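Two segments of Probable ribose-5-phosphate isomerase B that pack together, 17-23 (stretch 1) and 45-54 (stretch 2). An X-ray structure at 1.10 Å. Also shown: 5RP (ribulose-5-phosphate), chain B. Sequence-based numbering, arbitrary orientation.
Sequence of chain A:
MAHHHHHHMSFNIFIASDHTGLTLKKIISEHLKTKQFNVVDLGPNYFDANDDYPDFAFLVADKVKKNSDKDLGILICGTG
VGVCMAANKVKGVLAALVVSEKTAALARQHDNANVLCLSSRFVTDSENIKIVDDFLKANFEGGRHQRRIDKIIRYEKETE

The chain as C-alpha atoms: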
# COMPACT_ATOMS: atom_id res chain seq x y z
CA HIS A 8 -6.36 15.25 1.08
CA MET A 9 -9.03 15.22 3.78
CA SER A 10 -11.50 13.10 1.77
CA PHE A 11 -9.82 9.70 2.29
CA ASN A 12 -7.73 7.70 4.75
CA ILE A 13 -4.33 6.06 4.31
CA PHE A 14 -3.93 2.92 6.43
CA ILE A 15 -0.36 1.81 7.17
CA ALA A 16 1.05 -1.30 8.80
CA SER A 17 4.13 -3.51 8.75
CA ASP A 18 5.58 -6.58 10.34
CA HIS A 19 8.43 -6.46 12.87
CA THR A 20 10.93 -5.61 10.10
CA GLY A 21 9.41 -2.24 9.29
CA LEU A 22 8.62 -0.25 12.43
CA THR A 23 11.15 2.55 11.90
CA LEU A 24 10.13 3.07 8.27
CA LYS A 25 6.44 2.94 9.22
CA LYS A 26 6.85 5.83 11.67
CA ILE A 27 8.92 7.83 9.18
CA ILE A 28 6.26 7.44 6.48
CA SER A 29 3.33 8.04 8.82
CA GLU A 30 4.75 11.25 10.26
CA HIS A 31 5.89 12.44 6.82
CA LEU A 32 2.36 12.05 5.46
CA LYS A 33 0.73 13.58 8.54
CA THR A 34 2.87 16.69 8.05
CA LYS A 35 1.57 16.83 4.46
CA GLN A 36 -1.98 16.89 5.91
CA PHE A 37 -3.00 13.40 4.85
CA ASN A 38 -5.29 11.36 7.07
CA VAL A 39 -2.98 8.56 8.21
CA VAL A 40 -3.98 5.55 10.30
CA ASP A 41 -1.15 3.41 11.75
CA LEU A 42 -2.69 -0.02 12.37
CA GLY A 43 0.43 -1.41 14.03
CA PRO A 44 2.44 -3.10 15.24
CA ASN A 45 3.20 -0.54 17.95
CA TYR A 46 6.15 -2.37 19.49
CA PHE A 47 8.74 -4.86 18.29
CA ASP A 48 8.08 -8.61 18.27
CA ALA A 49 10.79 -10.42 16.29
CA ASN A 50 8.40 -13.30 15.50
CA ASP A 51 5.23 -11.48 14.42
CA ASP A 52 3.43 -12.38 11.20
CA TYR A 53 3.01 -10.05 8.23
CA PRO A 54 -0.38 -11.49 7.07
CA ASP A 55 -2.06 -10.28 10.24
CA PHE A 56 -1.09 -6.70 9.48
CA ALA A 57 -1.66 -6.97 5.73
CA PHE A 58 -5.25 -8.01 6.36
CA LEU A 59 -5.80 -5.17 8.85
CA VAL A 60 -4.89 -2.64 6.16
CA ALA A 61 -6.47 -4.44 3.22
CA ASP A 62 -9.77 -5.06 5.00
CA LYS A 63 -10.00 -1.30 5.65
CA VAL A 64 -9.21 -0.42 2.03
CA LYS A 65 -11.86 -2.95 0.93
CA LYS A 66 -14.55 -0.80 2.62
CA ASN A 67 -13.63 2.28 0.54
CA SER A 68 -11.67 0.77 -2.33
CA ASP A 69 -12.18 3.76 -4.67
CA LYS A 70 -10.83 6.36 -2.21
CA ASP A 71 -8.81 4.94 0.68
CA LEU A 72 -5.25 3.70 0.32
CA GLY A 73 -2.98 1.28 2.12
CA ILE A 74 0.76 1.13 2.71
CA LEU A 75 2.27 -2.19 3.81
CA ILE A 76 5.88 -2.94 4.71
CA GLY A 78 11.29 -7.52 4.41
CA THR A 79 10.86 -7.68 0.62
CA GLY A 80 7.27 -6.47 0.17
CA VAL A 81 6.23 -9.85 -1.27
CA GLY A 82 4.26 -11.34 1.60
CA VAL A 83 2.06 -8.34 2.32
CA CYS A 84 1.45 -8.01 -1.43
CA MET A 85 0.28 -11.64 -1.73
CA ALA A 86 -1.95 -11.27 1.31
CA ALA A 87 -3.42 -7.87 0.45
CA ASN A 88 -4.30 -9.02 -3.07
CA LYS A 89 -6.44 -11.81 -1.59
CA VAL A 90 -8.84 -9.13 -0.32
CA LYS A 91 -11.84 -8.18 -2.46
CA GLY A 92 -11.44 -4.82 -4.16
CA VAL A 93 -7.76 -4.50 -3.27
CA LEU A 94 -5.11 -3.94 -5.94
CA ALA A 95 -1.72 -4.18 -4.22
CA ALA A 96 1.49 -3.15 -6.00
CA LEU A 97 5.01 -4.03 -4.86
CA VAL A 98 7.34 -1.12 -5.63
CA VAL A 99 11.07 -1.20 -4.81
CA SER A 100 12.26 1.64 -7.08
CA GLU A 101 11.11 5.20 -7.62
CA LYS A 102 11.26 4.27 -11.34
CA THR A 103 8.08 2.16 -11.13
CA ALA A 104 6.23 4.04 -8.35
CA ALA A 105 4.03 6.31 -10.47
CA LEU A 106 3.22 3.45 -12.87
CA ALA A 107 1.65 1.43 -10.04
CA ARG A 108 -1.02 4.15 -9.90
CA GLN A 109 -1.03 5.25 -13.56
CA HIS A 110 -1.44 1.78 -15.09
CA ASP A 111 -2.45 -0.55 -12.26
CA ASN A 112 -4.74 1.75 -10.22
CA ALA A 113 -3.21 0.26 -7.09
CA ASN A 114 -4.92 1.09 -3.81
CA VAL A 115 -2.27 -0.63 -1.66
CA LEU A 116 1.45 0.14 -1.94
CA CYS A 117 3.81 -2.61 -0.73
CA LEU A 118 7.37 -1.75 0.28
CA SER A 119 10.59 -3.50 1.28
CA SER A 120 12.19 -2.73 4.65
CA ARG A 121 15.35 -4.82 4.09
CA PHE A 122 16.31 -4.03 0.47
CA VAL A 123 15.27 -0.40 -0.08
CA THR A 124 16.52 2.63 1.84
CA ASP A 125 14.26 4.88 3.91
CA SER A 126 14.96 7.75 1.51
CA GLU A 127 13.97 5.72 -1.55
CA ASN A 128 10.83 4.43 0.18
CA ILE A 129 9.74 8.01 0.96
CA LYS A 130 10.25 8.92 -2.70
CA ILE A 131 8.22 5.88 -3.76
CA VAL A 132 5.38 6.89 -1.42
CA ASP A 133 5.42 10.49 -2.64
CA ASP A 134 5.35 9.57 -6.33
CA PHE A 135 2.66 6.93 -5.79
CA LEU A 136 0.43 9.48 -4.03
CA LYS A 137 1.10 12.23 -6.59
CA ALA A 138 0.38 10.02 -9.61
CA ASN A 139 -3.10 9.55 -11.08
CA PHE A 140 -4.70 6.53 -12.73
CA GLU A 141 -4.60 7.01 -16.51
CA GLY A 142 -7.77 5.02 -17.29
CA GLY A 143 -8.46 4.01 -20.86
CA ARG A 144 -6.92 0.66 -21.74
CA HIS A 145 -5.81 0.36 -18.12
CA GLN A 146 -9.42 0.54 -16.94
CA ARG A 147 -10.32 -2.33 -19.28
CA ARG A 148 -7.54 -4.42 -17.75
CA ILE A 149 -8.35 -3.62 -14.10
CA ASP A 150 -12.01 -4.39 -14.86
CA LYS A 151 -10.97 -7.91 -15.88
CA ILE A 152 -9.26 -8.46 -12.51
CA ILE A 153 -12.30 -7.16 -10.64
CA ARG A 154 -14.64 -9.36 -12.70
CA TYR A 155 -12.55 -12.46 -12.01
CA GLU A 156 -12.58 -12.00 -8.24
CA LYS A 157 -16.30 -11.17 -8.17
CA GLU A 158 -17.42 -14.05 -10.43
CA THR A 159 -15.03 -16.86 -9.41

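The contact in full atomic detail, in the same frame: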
# COMPACT_ATOMS: atom_id res chain seq x y z
N SER A 17 2.93 -2.78 9.13
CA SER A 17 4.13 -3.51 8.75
C SER A 17 4.16 -4.81 9.54
O SER A 17 3.26 -5.10 10.33
CB SER A 17 5.38 -2.69 9.05
OG SER A 17 5.61 -2.55 10.45
N ASP A 18 5.20 -5.61 9.33
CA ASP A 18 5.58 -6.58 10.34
C ASP A 18 6.74 -6.01 11.16
O ASP A 18 7.11 -4.83 11.03
CB ASP A 18 5.85 -7.97 9.76
CG ASP A 18 7.14 -8.05 8.96
OD1 ASP A 18 7.81 -7.01 8.76
OD2 ASP A 18 7.48 -9.19 8.52
N HIS A 19 7.34 -6.86 12.00
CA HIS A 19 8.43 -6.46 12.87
C HIS A 19 9.62 -5.86 12.13
O HIS A 19 10.43 -5.19 12.76
CB HIS A 19 8.93 -7.66 13.68
CG HIS A 19 9.32 -8.84 12.84
ND1 HIS A 19 8.43 -9.84 12.50
CD2 HIS A 19 10.50 -9.17 12.26
CE1 HIS A 19 9.05 -10.74 11.75
NE2 HIS A 19 10.31 -10.36 11.59
N THR A 20 9.76 -6.12 10.82
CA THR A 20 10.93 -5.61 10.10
C THR A 20 10.82 -4.14 9.76
O THR A 20 11.82 -3.55 9.34
CB THR A 20 11.17 -6.39 8.79
OG1 THR A 20 10.16 -6.05 7.83
CG2 THR A 20 11.19 -7.89 9.01
N GLY A 21 9.64 -3.54 9.89
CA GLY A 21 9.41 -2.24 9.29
C GLY A 21 8.95 -1.12 10.19
O GLY A 21 8.39 -0.14 9.70
N LEU A 22 9.19 -1.23 11.51
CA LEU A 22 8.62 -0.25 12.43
C LEU A 22 9.21 1.14 12.25
O LEU A 22 8.49 2.14 12.33
CB LEU A 22 8.79 -0.71 13.87
CG LEU A 22 8.17 -2.07 14.18
CD1 LEU A 22 8.34 -2.39 15.66
CD2 LEU A 22 6.70 -2.08 13.79
N THR A 23 10.53 1.24 12.06
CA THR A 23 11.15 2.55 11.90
C THR A 23 10.64 3.23 10.64
O THR A 23 10.26 4.41 10.65
CB THR A 23 12.67 2.41 11.88
OG1 THR A 23 13.12 1.93 13.16
CG2 THR A 23 13.34 3.75 11.59
N ASN A 45 2.79 -1.71 17.19
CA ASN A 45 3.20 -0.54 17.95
C ASN A 45 4.41 -0.81 18.83
O ASN A 45 4.89 0.11 19.51
CB ASN A 45 2.00 -0.03 18.75
CG ASN A 45 0.83 0.27 17.84
OD1 ASN A 45 1.00 0.87 16.78
ND2 ASN A 45 -0.35 -0.23 18.19
N TYR A 46 4.90 -2.04 18.84
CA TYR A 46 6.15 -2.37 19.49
C TYR A 46 6.73 -3.58 18.76
O TYR A 46 6.05 -4.24 17.97
CB TYR A 46 5.98 -2.63 20.99
CG TYR A 46 5.14 -3.84 21.32
CD1 TYR A 46 5.72 -5.09 21.46
CD2 TYR A 46 3.77 -3.72 21.52
CE1 TYR A 46 4.96 -6.20 21.78
CE2 TYR A 46 3.00 -4.82 21.84
CZ TYR A 46 3.60 -6.05 21.97
OH TYR A 46 2.84 -7.16 22.29
N PHE A 47 7.99 -3.86 19.04
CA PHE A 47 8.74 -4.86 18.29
C PHE A 47 8.53 -6.26 18.85
O PHE A 47 8.73 -6.50 20.05
CB PHE A 47 10.22 -4.51 18.31
CG PHE A 47 11.06 -5.49 17.55
CD1 PHE A 47 11.12 -5.45 16.17
CD2 PHE A 47 11.79 -6.46 18.22
CE1 PHE A 47 11.90 -6.35 15.47
CE2 PHE A 47 12.55 -7.38 17.52
CZ PHE A 47 12.61 -7.32 16.14
N ASP A 48 8.16 -7.19 17.97
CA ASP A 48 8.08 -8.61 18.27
C ASP A 48 8.75 -9.33 17.11
O ASP A 48 8.18 -9.41 16.02
CB ASP A 48 6.61 -9.05 18.39
CG ASP A 48 6.44 -10.56 18.52
OD1 ASP A 48 7.43 -11.32 18.47
OD2 ASP A 48 5.28 -10.99 18.67
N ALA A 49 9.96 -9.84 17.35
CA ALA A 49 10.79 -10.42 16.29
C ALA A 49 10.09 -11.53 15.52
O ALA A 49 10.52 -11.85 14.40
CB ALA A 49 12.08 -10.98 16.88
N ASN A 50 9.05 -12.14 16.09
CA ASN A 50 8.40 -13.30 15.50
C ASN A 50 7.03 -13.00 14.90
O ASN A 50 6.36 -13.94 14.45
CB ASN A 50 8.29 -14.40 16.54
CG ASN A 50 9.61 -14.69 17.18
OD1 ASN A 50 10.60 -14.92 16.48
ND2 ASN A 50 9.66 -14.61 18.51
N ASP A 51 6.59 -11.74 14.86
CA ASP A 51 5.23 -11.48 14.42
C ASP A 51 5.07 -11.73 12.91
O ASP A 51 6.04 -11.89 12.17
CB ASP A 51 4.69 -10.13 14.92
CG ASP A 51 5.30 -8.91 14.24
OD1 ASP A 51 5.98 -9.04 13.20
OD2 ASP A 51 5.06 -7.80 14.77
N ASP A 52 3.81 -11.77 12.48
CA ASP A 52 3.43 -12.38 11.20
C ASP A 52 2.81 -11.34 10.28
O ASP A 52 1.71 -10.85 10.54
CB ASP A 52 2.44 -13.53 11.44
CG ASP A 52 3.05 -14.72 12.15
OD1 ASP A 52 4.29 -14.82 12.25
OD2 ASP A 52 2.26 -15.58 12.60
N TYR A 53 3.49 -11.07 9.16
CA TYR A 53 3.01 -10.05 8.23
C TYR A 53 1.56 -10.23 7.76
O TYR A 53 0.90 -9.20 7.54
CB TYR A 53 3.97 -9.87 7.03
CG TYR A 53 4.02 -11.09 6.17
CD1 TYR A 53 3.09 -11.30 5.16
CD2 TYR A 53 4.97 -12.09 6.41
CE1 TYR A 53 3.09 -12.47 4.42
CE2 TYR A 53 4.99 -13.25 5.66
CZ TYR A 53 4.05 -13.44 4.66
OH TYR A 53 4.04 -14.60 3.91
N PRO A 54 1.01 -11.44 7.56
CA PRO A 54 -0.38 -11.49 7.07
C PRO A 54 -1.36 -10.81 8.00
O PRO A 54 -2.33 -10.21 7.53
CB PRO A 54 -0.67 -12.99 6.95
CG PRO A 54 0.66 -13.59 6.74
CD PRO A 54 1.58 -12.80 7.63
C2 5RP B . 7.76 -11.51 3.76
C3 5RP B . 8.93 -10.85 4.47
C5 5RP B . 8.95 -10.90 6.00
O13 5RP B . 9.18 -9.61 6.54
C6 5RP B . 10.10 -11.85 6.34
O14 5RP B . 9.81 -13.12 5.76
C7 5RP B . 10.32 -11.99 7.83
O8 5RP B . 11.56 -12.70 8.02
P9 5RP B . 12.04 -13.04 9.52
O12 5RP B . 13.34 -13.77 9.34
O11 5RP B . 12.18 -11.72 10.25
O10 5RP B . 10.96 -13.89 10.16
O4 5RP B . 9.86 -10.34 3.87
O1 5RP B . 7.89 -11.39 2.35
O HOH W 1 6.32 -11.57 9.41

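The polar part of this contact is centred on one pair, H19 and D51. D51 OD1 accepts two hydrogen bonds from the same histidine: H19 N lies 2.8 Å from D51 OD1 with an N-H...O angle of 140°, and H19 ND1 lies 2.7 Å from D51 OD1 with an angle of 149°. Both donors can reach one oxygen because H19 has chi1 of 55°, in the p well, which folds the imidazole back so that ND1 and the backbone amide face the same way. D51 also adopts p (chi1 72°); its CA-to-CB bond points sideways, but the carboxylate end comes nearer to stretch 1. A weak third bond runs from H19 ND1 to D51 O, at 3.2 Å and only 120°. With ND1 serving as a donor to D51, NE2 at the far side of the ring also carries a hydrogen: H19 NE2 is 2.7 Å from 5RP O11 at an almost linear 177°. D51 OD1 and 5RP O11 both sit at the ring edge, near its plane, as in-plane N-H donors require.

Proximity alone is a poor guide here. H19 NE2 and A49 O are 3.2 Å apart, yet A49 O lies over a face of the imidazole, where no N-H points, and the angle rules out a hydrogen bond. A49 O thus packs on the ring, while H19 CB comes to 3.0 Å from D48 O. The backbone of stretch 2 can wrap the histidine in this way because it turns there: D48 to D51 form a type I turn, with D51 N 3.1 Å from D48 O, and the D48 side chain supports it, N50 N donating to D48 OD1 at 3.0 Å.

A second polar link is indirect. Water 1 donates to D18 OD2 and to D51 O, with its oxygen 2.8 Å from each, and accepts from Y53 N at 2.9 Å, so it joins D18 to two backbone groups of stretch 2. D18 OD2 additionally accepts from the ligand, 2.6 Å from 5RP O13. The other carboxylate oxygen is turned to its own loop: T20 OG1 and T20 N donate to D18 OD1 at 2.7 and 3.0 Å.

The remaining contacts are van der Waals. D18 CB points toward stretch 2 and lies 3.8 Å from Y53 CB and 3.6 Å from D51 OD1. The end of the Y53 side chain leads away from stretch 1, and one face of its ring meets the ligand, with Y53 CE2 3.8 Å from 5RP C2. At the other end of the contact, L22 CD1 rests 3.6 Å from F47 CA and 3.9 Å from F47 CB. The F47 ring presents its edge to stretch 1, with F47 CE1 3.3 Å from H19 O and 3.7 Å from H19 CB.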